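Local structure of 4-alpha-glucanotransferase (Corynebacterium glutamicum, 5B68) at residues 574-579 and 657-662; 558-563 and 671-676; 254-259 and 265-270; 226-231 and 292-297. The protein is an amylomaltase whose main domain belongs to the TIM-barrel superfamily and is preceded along the chain by a beta-sandwich domain. All blocks are in the same frame, centred on the assembly; numbering follows the deposited sequence.

Overall arrangement
After the N-terminal beta sandwich, the chain enters its barrel. Beyond barrel strand 215-218, segment 226-231 opens contact 4, and within that span contact 3 opens at 254-259 and closes at 265-270, before 292-297 closes contact 4. This pair lies in the helical excursion between strands 215-218 and 382-387, where helices 261-277 and 286-301 touch through M270 and V296. Much later, contact 2 opens at 558-563. Contact 1 opens at 574-579 and closes at 657-662, and contact 2 then closes at 671-676. The spans nest in two pairs, in series, without crossing. Contacts 1 and 2, centres about 9 Å apart, touch and tie helix 572-579 and the loop after strand 553-556 to the loop following helix 650-654.

Contact 1: residues 574-579 and 657-662; sequences IALRER and KRAQNQ. With SO4 (sulfate ion), chain E.
L576 and Q662 share a first torsion: in each, CG stands opposite the backbone N and beside the carbonyl carbon (chi1 -175° and 176°), and Q662 then bends at chi2. With these torsions the leucine, coming from the helix, and the glutamine, coming from the loop, meet between the two, a methyl against the amide nitrogen. L576 CD2 lies 3.5 Å from Q662 NE2 and 3.7 Å from A659 CB, so one methyl touches both the amide and the alanine of the loop. R577 adds the start of its chain, laid across Q662 nearly perpendicular to it: its CG is 3.7 Å from Q662 OE1 and 3.8 Å from Q662 NE2. All of this is van der Waals contact, the amide of Q662 meeting carbon from both residues.

The backbone of Q662 is fixed separately, its N by N672 OD1 and its O by T665 OG1. On N661, ND2 donates to sulfate O1 at 3.0 Å with an angle of 152°; the ion, probably from the crystallisation liquor, also takes a bond from G664 N. L576 CD1 sits 3.3 Å above one guanidinium face of R579, towards its rim, and E572 forms a salt bridge with R579.

Helix 572-579 thus lies between the loop that follows helix 650-654 and helix 587-607, where I574 meets L591 and D594 and R577 meets E590.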
loop_
_atom_site.group_PDB
_atom_site.type_symbol
_atom_site.label_atom_id
_atom_site.label_comp_id
_atom_site.label_asym_id
_atom_site.label_seq_id
_atom_site.Cartn_x
_atom_site.Cartn_y
_atom_site.Cartn_z
ATOM N N ILE A 574 8.385 0.698 25.729
ATOM C CA ILE A 574 9.728 0.606 26.248
ATOM C C ILE A 574 10.014 -0.782 26.830
ATOM O O ILE A 574 11.056 -1.361 26.503
ATOM C CB ILE A 574 9.971 1.744 27.240
ATOM C CG1 ILE A 574 10.028 3.065 26.460
ATOM C CG2 ILE A 574 11.253 1.521 28.026
ATOM C CD1 ILE A 574 9.392 4.199 27.206
ATOM N N ALA A 575 9.118 -1.334 27.659
ATOM C CA ALA A 575 9.304 -2.689 28.177
ATOM C C ALA A 575 9.522 -3.709 27.055
ATOM O O ALA A 575 10.348 -4.600 27.193
ATOM C CB ALA A 575 8.124 -3.117 29.056
ATOM N N LEU A 576 8.807 -3.552 25.941
ATOM C CA LEU A 576 8.885 -4.490 24.820
ATOM C C LEU A 576 10.229 -4.336 24.093
ATOM O O LEU A 576 10.884 -5.327 23.831
ATOM C CB LEU A 576 7.717 -4.288 23.819
ATOM C CG LEU A 576 7.693 -5.323 22.687
ATOM C CD1 LEU A 576 7.656 -6.752 23.232
ATOM C CD2 LEU A 576 6.531 -5.095 21.710
ATOM N N ARG A 577 10.654 -3.104 23.810
ATOM C CA ARG A 577 11.946 -2.893 23.140
ATOM C C ARG A 577 13.118 -3.389 24.023
ATOM O O ARG A 577 14.057 -4.015 23.519
ATOM C CB ARG A 577 12.131 -1.433 22.706
ATOM C CG ARG A 577 11.332 -1.032 21.443
ATOM C CD ARG A 577 11.875 0.240 20.767
ATOM N NE ARG A 577 11.730 1.421 21.638
ATOM C CZ ARG A 577 12.401 2.576 21.524
ATOM N NH1 ARG A 577 13.293 2.775 20.551
ATOM N NH2 ARG A 577 12.169 3.551 22.404
ATOM N N GLU A 578 13.018 -3.173 25.333
ATOM C CA GLU A 578 14.028 -3.646 26.285
ATOM C C GLU A 578 14.169 -5.155 26.356
ATOM O O GLU A 578 15.286 -5.675 26.345
ATOM C CB GLU A 578 13.744 -3.072 27.694
ATOM C CG GLU A 578 14.764 -3.444 28.772
ATOM C CD GLU A 578 16.241 -3.259 28.361
ATOM O OE1 GLU A 578 17.110 -3.880 29.017
ATOM O OE2 GLU A 578 16.550 -2.491 27.411
ATOM N N ARG A 579 13.053 -5.878 26.398
ATOM C CA ARG A 579 13.131 -7.313 26.509
ATOM C C ARG A 579 13.558 -7.965 25.211
ATOM O O ARG A 579 14.075 -9.067 25.241
ATOM C CB ARG A 579 11.861 -7.946 27.089
ATOM C CG ARG A 579 10.617 -7.977 26.224
ATOM C CD ARG A 579 9.513 -8.551 27.088
ATOM N NE ARG A 579 8.180 -8.553 26.498
ATOM C CZ ARG A 579 7.184 -7.702 26.801
ATOM N NH1 ARG A 579 7.309 -6.701 27.690
ATOM N NH2 ARG A 579 6.017 -7.861 26.186
ATOM N N LYS A 657 -3.203 -5.255 25.236
ATOM C CA LYS A 657 -1.886 -4.698 25.608
ATOM C C LYS A 657 -0.721 -5.099 24.676
ATOM O O LYS A 657 0.326 -4.443 24.730
ATOM C CB LYS A 657 -1.537 -5.042 27.059
ATOM C CG LYS A 657 -2.366 -4.214 28.037
ATOM C CD LYS A 657 -2.240 -4.643 29.488
ATOM C CE LYS A 657 -3.181 -3.781 30.326
ATOM N NZ LYS A 657 -3.356 -4.291 31.713
ATOM N N ARG A 658 -0.880 -6.189 23.905
ATOM C CA ARG A 658 0.196 -6.700 23.005
ATOM C C ARG A 658 0.315 -5.981 21.618
ATOM O O ARG A 658 -0.672 -5.906 20.866
ATOM C CB ARG A 658 0.008 -8.181 22.808
ATOM C CG ARG A 658 -0.034 -8.956 24.105
ATOM C CD ARG A 658 0.277 -10.409 23.895
ATOM N NE ARG A 658 -0.861 -11.201 23.426
ATOM C CZ ARG A 658 -0.779 -12.503 23.120
ATOM N NH1 ARG A 658 -1.839 -13.176 22.716
ATOM N NH2 ARG A 658 0.385 -13.161 23.231
ATOM N N ALA A 659 1.531 -5.465 21.312
ATOM C CA ALA A 659 1.902 -4.935 19.988
ATOM C C ALA A 659 1.760 -6.000 18.930
ATOM O O ALA A 659 1.991 -7.203 19.182
ATOM C CB ALA A 659 3.301 -4.351 19.961
ATOM N N GLN A 660 1.248 -5.576 17.772
ATOM C CA GLN A 660 1.109 -6.499 16.648
ATOM C C GLN A 660 2.470 -6.631 15.930
ATOM O O GLN A 660 2.804 -7.723 15.431
ATOM C CB GLN A 660 0.088 -5.957 15.641
ATOM C CG GLN A 660 -0.286 -6.950 14.517
ATOM C CD GLN A 660 -0.840 -8.266 14.981
ATOM O OE1 GLN A 660 -0.153 -9.293 14.931
ATOM N NE2 GLN A 660 -2.130 -8.285 15.422
ATOM N N ASN A 661 3.144 -5.508 15.813
ATOM C CA ASN A 661 4.461 -5.430 15.154
ATOM C C ASN A 661 5.381 -4.569 15.994
ATOM O O ASN A 661 4.956 -3.487 16.458
ATOM C CB ASN A 661 4.303 -4.769 13.775
ATOM C CG ASN A 661 5.634 -4.719 12.963
ATOM O OD1 ASN A 661 6.363 -5.695 12.906
ATOM N ND2 ASN A 661 5.907 -3.591 12.333
ATOM N N GLN A 662 6.634 -5.010 16.182
ATOM C CA GLN A 662 7.680 -4.134 16.757
ATOM C C GLN A 662 8.632 -3.805 15.601
ATOM O O GLN A 662 9.360 -4.704 15.176
ATOM C CB GLN A 662 8.416 -4.824 17.924
ATOM C CG GLN A 662 9.546 -3.984 18.473
ATOM C CD GLN A 662 9.065 -2.625 18.936
ATOM O OE1 GLN A 662 9.425 -1.583 18.379
ATOM N NE2 GLN A 662 8.184 -2.637 19.925
HETATM S S SO4 E . 9.308 -3.499 10.043
HETATM O O1 SO4 E . 7.908 -4.002 10.119
HETATM O O2 SO4 E . 9.638 -3.449 8.607
HETATM O O3 SO4 E . 9.370 -2.138 10.622
HETATM O O4 SO4 E . 10.227 -4.327 10.834
#

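Contact 2: residues 558-563 and 671-676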
loop_
_atom_site.group_PDB
_atom_site.type_symbol
_atom_site.label_atom_id
_atom_site.label_comp_id
_atom_site.label_asym_id
_atom_site.label_seq_id
_atom_site.Cartn_x
_atom_site.Cartn_y
_atom_site.Cartn_z
ATOM N N THR A 558 -3.334 5.706 17.705
ATOM C CA THR A 558 -2.261 4.744 17.568
ATOM C C THR A 558 -2.304 4.026 16.201
ATOM O O THR A 558 -3.051 4.432 15.366
ATOM C CB THR A 558 -2.259 3.765 18.734
ATOM O OG1 THR A 558 -1.009 3.052 18.767
ATOM C CG2 THR A 558 -3.427 2.804 18.672
ATOM N N THR A 559 -1.401 3.088 15.964
ATOM C CA THR A 559 -1.314 2.376 14.661
ATOM C C THR A 559 -0.824 0.990 14.960
ATOM O O THR A 559 -0.362 0.718 16.046
ATOM C CB THR A 559 -0.291 2.913 13.628
ATOM O OG1 THR A 559 1.036 2.706 14.102
ATOM C CG2 THR A 559 -0.518 4.329 13.320
ATOM N N HIS A 560 -0.866 0.162 13.951
ATOM C CA HIS A 560 -0.421 -1.230 14.027
ATOM C C HIS A 560 1.077 -1.367 14.342
ATOM O O HIS A 560 1.481 -2.439 14.740
ATOM C CB HIS A 560 -0.766 -1.969 12.691
ATOM C CG HIS A 560 -0.113 -1.360 11.504
ATOM N ND1 HIS A 560 -0.635 -0.293 10.811
ATOM C CD2 HIS A 560 1.108 -1.598 10.956
ATOM C CE1 HIS A 560 0.207 0.072 9.860
ATOM N NE2 HIS A 560 1.282 -0.699 9.942
ATOM N N ASP A 561 1.865 -0.317 14.159
ATOM C CA ASP A 561 3.291 -0.384 14.495
ATOM C C ASP A 561 3.607 0.068 15.950
ATOM O O ASP A 561 4.779 0.160 16.303
ATOM C CB ASP A 561 4.119 0.471 13.518
ATOM C CG ASP A 561 4.221 -0.151 12.105
ATOM O OD1 ASP A 561 4.266 -1.368 12.015
ATOM O OD2 ASP A 561 4.292 0.595 11.124
ATOM N N LEU A 562 2.596 0.395 16.761
ATOM C CA LEU A 562 2.807 0.801 18.157
ATOM C C LEU A 562 2.110 -0.167 19.079
ATOM O O LEU A 562 1.163 -0.896 18.691
ATOM C CB LEU A 562 2.233 2.195 18.404
ATOM C CG LEU A 562 3.097 3.291 17.865
ATOM C CD1 LEU A 562 2.317 4.595 17.778
ATOM C CD2 LEU A 562 4.327 3.444 18.747
ATOM N N PRO A 563 2.539 -0.202 20.330
ATOM C CA PRO A 563 1.700 -0.971 21.269
ATOM C C PRO A 563 0.308 -0.296 21.383
ATOM O O PRO A 563 0.222 0.911 21.281
ATOM C CB PRO A 563 2.488 -0.864 22.584
ATOM C CG PRO A 563 3.898 -0.650 22.143
ATOM C CD PRO A 563 3.745 0.329 20.997
ATOM N N PRO A 671 6.646 -12.335 17.712
ATOM C CA PRO A 671 5.783 -12.870 16.660
ATOM C C PRO A 671 4.991 -11.791 15.924
ATOM O O PRO A 671 3.778 -11.775 15.972
ATOM C CB PRO A 671 4.836 -13.804 17.415
ATOM C CG PRO A 671 5.183 -13.698 18.853
ATOM C CD PRO A 671 6.056 -12.514 19.038
ATOM N N ASN A 672 5.689 -10.945 15.180
ATOM C CA ASN A 672 5.050 -9.859 14.479
ATOM C C ASN A 672 4.005 -10.439 13.554
ATOM O O ASN A 672 4.199 -11.486 12.966
ATOM C CB ASN A 672 6.067 -9.070 13.649
ATOM C CG ASN A 672 7.135 -8.422 14.492
ATOM O OD1 ASN A 672 6.841 -7.710 15.426
ATOM N ND2 ASN A 672 8.384 -8.666 14.152
ATOM N N TRP A 673 2.860 -9.778 13.513
ATOM C CA TRP A 673 1.789 -10.096 12.595
ATOM C C TRP A 673 1.048 -11.373 12.950
ATOM O O TRP A 673 0.292 -11.876 12.166
ATOM C CB TRP A 673 2.304 -10.156 11.170
ATOM C CG TRP A 673 3.207 -9.043 10.822
ATOM C CD1 TRP A 673 4.528 -9.126 10.556
ATOM C CD2 TRP A 673 2.860 -7.666 10.693
ATOM N NE1 TRP A 673 5.030 -7.901 10.270
ATOM C CE2 TRP A 673 4.025 -6.981 10.354
ATOM C CE3 TRP A 673 1.673 -6.944 10.842
ATOM C CZ2 TRP A 673 4.052 -5.618 10.163
ATOM C CZ3 TRP A 673 1.706 -5.595 10.645
ATOM C CH2 TRP A 673 2.884 -4.942 10.310
ATOM N N CYS A 674 1.305 -11.888 14.138
ATOM C CA CYS A 674 0.702 -13.126 14.613
ATOM C C CYS A 674 -0.081 -13.043 15.930
ATOM O O CYS A 674 -0.379 -14.057 16.517
ATOM C CB CYS A 674 1.776 -14.193 14.756
ATOM S SG CYS A 674 2.637 -14.531 13.209
ATOM N N ILE A 675 -0.377 -11.835 16.387
ATOM C CA ILE A 675 -0.945 -11.637 17.716
ATOM C C ILE A 675 -2.464 -11.536 17.641
ATOM O O ILE A 675 -2.979 -10.546 17.186
ATOM C CB ILE A 675 -0.396 -10.335 18.339
ATOM C CG1 ILE A 675 1.138 -10.315 18.350
ATOM C CG2 ILE A 675 -0.966 -10.100 19.724
ATOM C CD1 ILE A 675 1.791 -11.427 19.133
ATOM N N PRO A 676 -3.168 -12.561 18.112
ATOM C CA PRO A 676 -4.660 -12.561 18.083
ATOM C C PRO A 676 -5.282 -11.515 19.008
ATOM O O PRO A 676 -4.642 -11.071 19.991
ATOM C CB PRO A 676 -5.030 -13.929 18.562
ATOM C CG PRO A 676 -3.940 -14.264 19.506
ATOM C CD PRO A 676 -2.680 -13.687 18.941
#
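H560 meets W673 through a single ring carbon, and the path from its CB explains why. CB points toward the segment 671-676. The first torsion (chi1 60°) places CG between the backbone N and the carbonyl carbon, and from there CD2 reaches the indole. H560 CD2 is 3.8 Å from W673 CH2 and 4.1 Å from W673 CZ3, close to the indole plane and therefore at the indole's edge. Beyond it, NE2 hydrogen-bonds O8 of a bound BTB molecule, probably from the crystallisation liquor, while the imidazole also meets the ring of Y235, their planes about 15° apart.

D561 flanks the same indole corner: its OD1 comes within 4.2 Å of W673 CH2, the carboxylate plane turned 74° from the ring. Both carboxylate oxygens have polar partners, OD1 accepting from N661 ND2 and OD2 hydrogen-bonding BTB O8. The O8 atom is therefore gripped by H560 and D561 together.

Tight turns present these side chains. T559 to L562 is a type I beta turn, closed by L562 N to T559 O at 3.1 Å, and T559 OG1 accepts from D561 N at 3.1 Å as an ST turn. Opposite it, P671 to C674 forms a type II turn that carries W673.

The turn bearing H560 and D561 directly follows barrel strand 553-556. Loops at the C-terminal ends of the strands form the active-site mouth in TIM barrels, and the position of the BTB, even as a likely crystallisation additive, is consistent with a pocket here.

Contact 3: residues 254-259 and 265-270; sequences PEFNQL and DDIAEM
I267, on helix 261-277, is the residue of segment 265-270 that touches 254-259, and it does so with both of its branch ends. Its CD1 lies 3.6 Å from L259 CD1, the two side chains crossing at about a right angle. I267 CG2 is 4.1 Å from F256 CE1 and close to the ring plane, which puts this methyl at the phenyl edge; I267 CD1 reaches the same F256 CE1 at 4.1 Å. The phenylalanine and isoleucine side chains run antiparallel and touch near their ends. F256 can extend this way because its CG stands opposite the backbone N (chi1 175°), carrying the ring towards the helix although CB itself does not point there.

Both segments belong to the long helical excursion linking neighbouring parallel strands 215-218 and 382-387 of the TIM barrel, and five residues separate them. Residues 254-258 form a 3-10 segment, supported by Q258 N to E255 O at 2.9 Å and L259 N to F256 O at 3.0 Å. Regular helical bonding holds the other side, with E269 N to D265 O at 3.0 Å.

Further out, L259 O accepts from R264 NE, a bond forward to the first turn of helix 261-277. L259 also packs on I300 and M303, and E255 OE2 makes a salt bridge with R309 NE of helix 307-338. One turn beyond I267, M270 rests on A292 and V296 of helix 286-301.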
loop_
_atom_site.group_PDB
_atom_site.type_symbol
_atom_site.label_atom_id
_atom_site.label_comp_id
_atom_site.label_asym_id
_atom_site.label_seq_id
_atom_site.Cartn_x
_atom_site.Cartn_y
_atom_site.Cartn_z
ATOM N N PRO A 254 -20.391 -21.169 -2.839
ATOM C CA PRO A 254 -21.627 -21.895 -3.150
ATOM C C PRO A 254 -21.405 -23.382 -3.516
ATOM O O PRO A 254 -22.195 -24.222 -3.097
ATOM C CB PRO A 254 -22.194 -21.136 -4.350
ATOM C CG PRO A 254 -21.789 -19.718 -4.062
ATOM C CD PRO A 254 -20.396 -19.834 -3.493
ATOM N N GLU A 255 -20.313 -23.693 -4.191
ATOM C CA GLU A 255 -20.068 -25.078 -4.646
ATOM C C GLU A 255 -19.626 -26.001 -3.493
ATOM O O GLU A 255 -19.627 -27.243 -3.655
ATOM C CB GLU A 255 -19.044 -25.133 -5.801
ATOM C CG GLU A 255 -19.545 -24.624 -7.163
ATOM C CD GLU A 255 -19.722 -23.115 -7.183
ATOM O OE1 GLU A 255 -18.923 -22.438 -6.480
ATOM O OE2 GLU A 255 -20.648 -22.586 -7.836
ATOM N N PHE A 256 -19.251 -25.430 -2.334
ATOM C CA PHE A 256 -18.938 -26.194 -1.122
ATOM C C PHE A 256 -20.067 -27.185 -0.810
ATOM O O PHE A 256 -19.832 -28.358 -0.428
ATOM C CB PHE A 256 -18.784 -25.268 0.087
ATOM C CG PHE A 256 -18.578 -25.991 1.392
ATOM C CD1 PHE A 256 -17.327 -26.396 1.768
ATOM C CD2 PHE A 256 -19.654 -26.263 2.225
ATOM C CE1 PHE A 256 -17.136 -27.073 2.957
ATOM C CE2 PHE A 256 -19.466 -26.941 3.419
ATOM C CZ PHE A 256 -18.208 -27.350 3.775
ATOM N N ASN A 257 -21.280 -26.705 -1.038
ATOM C CA ASN A 257 -22.472 -27.450 -0.698
ATOM C C ASN A 257 -22.721 -28.630 -1.613
ATOM O O ASN A 257 -23.583 -29.435 -1.316
ATOM C CB ASN A 257 -23.662 -26.502 -0.674
ATOM C CG ASN A 257 -23.429 -25.352 0.303
ATOM O OD1 ASN A 257 -23.188 -25.611 1.474
ATOM N ND2 ASN A 257 -23.369 -24.101 -0.192
ATOM N N GLN A 258 -21.965 -28.733 -2.712
ATOM C CA GLN A 258 -22.046 -29.874 -3.607
ATOM C C GLN A 258 -21.115 -30.972 -3.191
ATOM O O GLN A 258 -21.160 -32.064 -3.751
ATOM C CB GLN A 258 -21.744 -29.432 -5.073
ATOM C CG GLN A 258 -22.826 -28.548 -5.703
ATOM C CD GLN A 258 -22.331 -27.801 -6.951
ATOM O OE1 GLN A 258 -21.592 -28.365 -7.764
ATOM N NE2 GLN A 258 -22.754 -26.534 -7.124
ATOM N N LEU A 259 -20.249 -30.748 -2.216
ATOM C CA LEU A 259 -19.372 -31.813 -1.786
ATOM C C LEU A 259 -20.240 -32.852 -1.079
ATOM O O LEU A 259 -21.314 -32.523 -0.512
ATOM C CB LEU A 259 -18.281 -31.321 -0.845
ATOM C CG LEU A 259 -17.186 -30.372 -1.406
ATOM C CD1 LEU A 259 -16.172 -30.009 -0.343
ATOM C CD2 LEU A 259 -16.464 -30.992 -2.620
ATOM N N ASP A 265 -17.946 -33.627 6.509
ATOM C CA ASP A 265 -17.637 -33.946 7.916
ATOM C C ASP A 265 -16.152 -33.909 8.161
ATOM O O ASP A 265 -15.744 -33.491 9.248
ATOM C CB ASP A 265 -18.147 -35.347 8.301
ATOM C CG ASP A 265 -19.652 -35.420 8.320
ATOM O OD1 ASP A 265 -20.330 -34.364 8.534
ATOM O OD2 ASP A 265 -20.155 -36.547 8.144
ATOM N N ASP A 266 -15.357 -34.379 7.178
ATOM C CA ASP A 266 -13.888 -34.352 7.318
ATOM C C ASP A 266 -13.442 -32.896 7.447
ATOM O O ASP A 266 -12.674 -32.555 8.323
ATOM C CB ASP A 266 -13.159 -35.033 6.150
ATOM C CG ASP A 266 -13.298 -36.567 6.152
ATOM O OD1 ASP A 266 -13.723 -37.135 7.173
ATOM O OD2 ASP A 266 -12.985 -37.197 5.114
ATOM N N ILE A 267 -13.980 -32.057 6.577
ATOM C CA ILE A 267 -13.679 -30.648 6.598
ATOM C C ILE A 267 -14.078 -30.029 7.960
ATOM O O ILE A 267 -13.288 -29.311 8.565
ATOM C CB ILE A 267 -14.367 -29.985 5.411
ATOM C CG1 ILE A 267 -13.703 -30.492 4.091
ATOM C CG2 ILE A 267 -14.325 -28.460 5.526
ATOM C CD1 ILE A 267 -14.609 -30.300 2.896
ATOM N N ALA A 268 -15.268 -30.360 8.445
ATOM C CA ALA A 268 -15.737 -29.891 9.776
ATOM C C ALA A 268 -14.826 -30.300 10.899
ATOM O O ALA A 268 -14.736 -29.610 11.905
ATOM C CB ALA A 268 -17.145 -30.410 10.063
ATOM N N GLU A 269 -14.209 -31.475 10.768
ATOM C CA GLU A 269 -13.221 -31.928 11.740
ATOM C C GLU A 269 -11.961 -31.080 11.700
ATOM O O GLU A 269 -11.380 -30.734 12.754
ATOM C CB GLU A 269 -12.854 -33.414 11.516
ATOM C CG GLU A 269 -13.676 -34.413 12.328
ATOM C CD GLU A 269 -15.193 -34.228 12.261
ATOM O OE1 GLU A 269 -15.866 -35.107 11.654
ATOM O OE2 GLU A 269 -15.717 -33.237 12.842
ATOM N N MET A 270 -11.507 -30.773 10.499
ATOM C CA MET A 270 -10.394 -29.822 10.369
ATOM C C MET A 270 -10.835 -28.469 10.970
ATOM O O MET A 270 -10.114 -27.862 11.790
ATOM C CB MET A 270 -9.971 -29.657 8.888
ATOM C CG MET A 270 -9.120 -30.770 8.352
ATOM S SD MET A 270 -8.041 -30.208 6.981
ATOM C CE MET A 270 -9.327 -29.927 5.762
#

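Contact 4: residues 226-231 and 292-297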
loop_
_atom_site.group_PDB
_atom_site.type_symbol
_atom_site.label_atom_id
_atom_site.label_comp_id
_atom_site.label_asym_id
_atom_site.label_seq_id
_atom_site.Cartn_x
_atom_site.Cartn_y
_atom_site.Cartn_z
ATOM N N PRO A 226 1.814 -18.974 -2.821
ATOM C CA PRO A 226 0.617 -19.696 -3.141
ATOM C C PRO A 226 0.414 -20.984 -2.365
ATOM O O PRO A 226 -0.667 -21.582 -2.482
ATOM C CB PRO A 226 0.792 -20.034 -4.638
ATOM C CG PRO A 226 2.263 -20.108 -4.836
ATOM C CD PRO A 226 2.906 -19.211 -3.792
ATOM N N LEU A 227 1.404 -21.428 -1.604
ATOM C CA LEU A 227 1.230 -22.525 -0.656
ATOM C C LEU A 227 2.218 -22.320 0.480
ATOM O O LEU A 227 3.174 -21.619 0.297
ATOM C CB LEU A 227 1.404 -23.892 -1.314
ATOM C CG LEU A 227 2.752 -24.257 -1.899
ATOM C CD1 LEU A 227 2.722 -25.670 -2.451
ATOM C CD2 LEU A 227 3.155 -23.284 -2.981
ATOM N N PRO A 228 2.007 -22.918 1.638
ATOM C CA PRO A 228 2.921 -22.696 2.763
ATOM C C PRO A 228 4.294 -23.287 2.488
ATOM O O PRO A 228 4.327 -24.209 1.708
ATOM C CB PRO A 228 2.271 -23.453 3.915
ATOM C CG PRO A 228 1.073 -24.120 3.380
ATOM C CD PRO A 228 1.014 -23.958 1.911
ATOM N N PRO A 229 5.462 -22.775 3.097
ATOM C CA PRO A 229 5.246 -21.687 4.063
ATOM C C PRO A 229 5.023 -20.319 3.448
ATOM O O PRO A 229 5.538 -20.047 2.389
ATOM C CB PRO A 229 6.530 -21.669 4.876
ATOM C CG PRO A 229 7.559 -21.914 3.877
ATOM C CD PRO A 229 6.989 -23.039 3.081
ATOM N N THR A 230 4.290 -19.464 4.150
ATOM C CA THR A 230 3.859 -18.178 3.610
ATOM C C THR A 230 4.312 -17.034 4.564
ATOM O O THR A 230 4.517 -17.262 5.761
ATOM C CB THR A 230 2.346 -18.203 3.258
ATOM O OG1 THR A 230 2.041 -17.076 2.426
ATOM C CG2 THR A 230 1.474 -18.209 4.502
ATOM N N GLU A 231 4.540 -15.864 3.985
ATOM C CA GLU A 231 4.995 -14.655 4.682
ATOM C C GLU A 231 3.939 -14.181 5.674
ATOM O O GLU A 231 2.787 -13.984 5.297
ATOM C CB GLU A 231 5.244 -13.542 3.626
ATOM C CG GLU A 231 5.681 -12.185 4.094
ATOM C CD GLU A 231 6.895 -12.235 5.008
ATOM O OE1 GLU A 231 7.921 -12.840 4.597
ATOM O OE2 GLU A 231 6.813 -11.706 6.140
ATOM N N ALA A 292 -4.444 -26.500 4.938
ATOM C CA ALA A 292 -5.745 -27.133 5.053
ATOM C C ALA A 292 -6.837 -26.516 4.164
ATOM O O ALA A 292 -7.612 -27.211 3.497
ATOM C CB ALA A 292 -6.165 -27.134 6.521
ATOM N N LYS A 293 -6.890 -25.168 4.107
ATOM C CA LYS A 293 -7.800 -24.549 3.167
ATOM C C LYS A 293 -7.508 -24.962 1.703
ATOM O O LYS A 293 -8.411 -25.198 0.951
ATOM C CB LYS A 293 -7.759 -23.023 3.314
ATOM C CG LYS A 293 -8.438 -22.532 4.618
ATOM C CD LYS A 293 -8.619 -21.016 4.634
ATOM C CE LYS A 293 -9.238 -20.531 5.988
ATOM N NZ LYS A 293 -9.678 -19.120 5.875
ATOM N N LEU A 294 -6.236 -24.974 1.345
ATOM C CA LEU A 294 -5.852 -25.260 -0.059
ATOM C C LEU A 294 -6.328 -26.672 -0.436
ATOM O O LEU A 294 -6.871 -26.914 -1.520
ATOM C CB LEU A 294 -4.365 -25.091 -0.264
ATOM C CG LEU A 294 -3.900 -23.634 -0.305
ATOM C CD1 LEU A 294 -2.435 -23.432 0.013
ATOM C CD2 LEU A 294 -4.322 -23.040 -1.642
ATOM N N GLN A 295 -6.192 -27.593 0.507
ATOM C CA GLN A 295 -6.666 -28.940 0.295
ATOM C C GLN A 295 -8.169 -29.005 0.057
ATOM O O GLN A 295 -8.644 -29.702 -0.829
ATOM C CB GLN A 295 -6.282 -29.823 1.469
ATOM C CG GLN A 295 -6.816 -31.228 1.319
ATOM C CD GLN A 295 -6.280 -32.119 2.410
ATOM O OE1 GLN A 295 -5.731 -33.188 2.133
ATOM N NE2 GLN A 295 -6.379 -31.653 3.661
ATOM N N VAL A 296 -8.947 -28.269 0.844
ATOM C CA VAL A 296 -10.352 -28.224 0.612
ATOM C C VAL A 296 -10.687 -27.532 -0.710
ATOM O O VAL A 296 -11.610 -27.968 -1.431
ATOM C CB VAL A 296 -11.077 -27.444 1.767
ATOM C CG1 VAL A 296 -12.542 -27.256 1.460
ATOM C CG2 VAL A 296 -10.813 -28.175 3.088
ATOM N N LEU A 297 -9.946 -26.427 -1.009
ATOM C CA LEU A 297 -10.257 -25.644 -2.231
ATOM C C LEU A 297 -10.025 -26.544 -3.467
ATOM O O LEU A 297 -10.835 -26.525 -4.375
ATOM C CB LEU A 297 -9.405 -24.409 -2.299
ATOM C CG LEU A 297 -9.940 -23.363 -1.319
ATOM C CD1 LEU A 297 -8.816 -22.410 -0.928
ATOM C CD2 LEU A 297 -11.130 -22.632 -1.980
#
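L227 and L294 bring their CA atoms to 7.6 Å where the loop 226-231, extended from L227 onward and containing a cis peptide before P229, passes helix 286-301. Both belong to the helical excursion that the TIM barrel carries after strand 215-218, and the contact joins the start of that excursion to one of its helices.

L294 does the touching from the helix. With its CG beside the backbone N and opposite the carbonyl carbon (chi1 -75°), the side chain projects at the loop, and CD1 meets three successive residues. It lies 3.6 Å from P226 O and 3.8 Å from L227 CA. P228 CD reaches the same L294 CD1 at 4.0 Å, the CD corner of the proline ring facing the leucine methyl. The L227 side chain contributes only its root, CB at 4.1 Å from L294 CD1, because its far end turns away, towards Q338 of helix 307-338. The methyl thus packs on a carbonyl oxygen, a CA, a CB and a proline ring carbon.

Elsewhere the loop packs on helix 307-338, P226 touching W330, C331 and R334, while P228 lies on N287 and A291. Polar bonds follow, T230 N to N287 OD1 and T230 OG1 to E225 OE1. On the helix, K293 NZ is held by two backbone carbonyls, I246 O and I248 O.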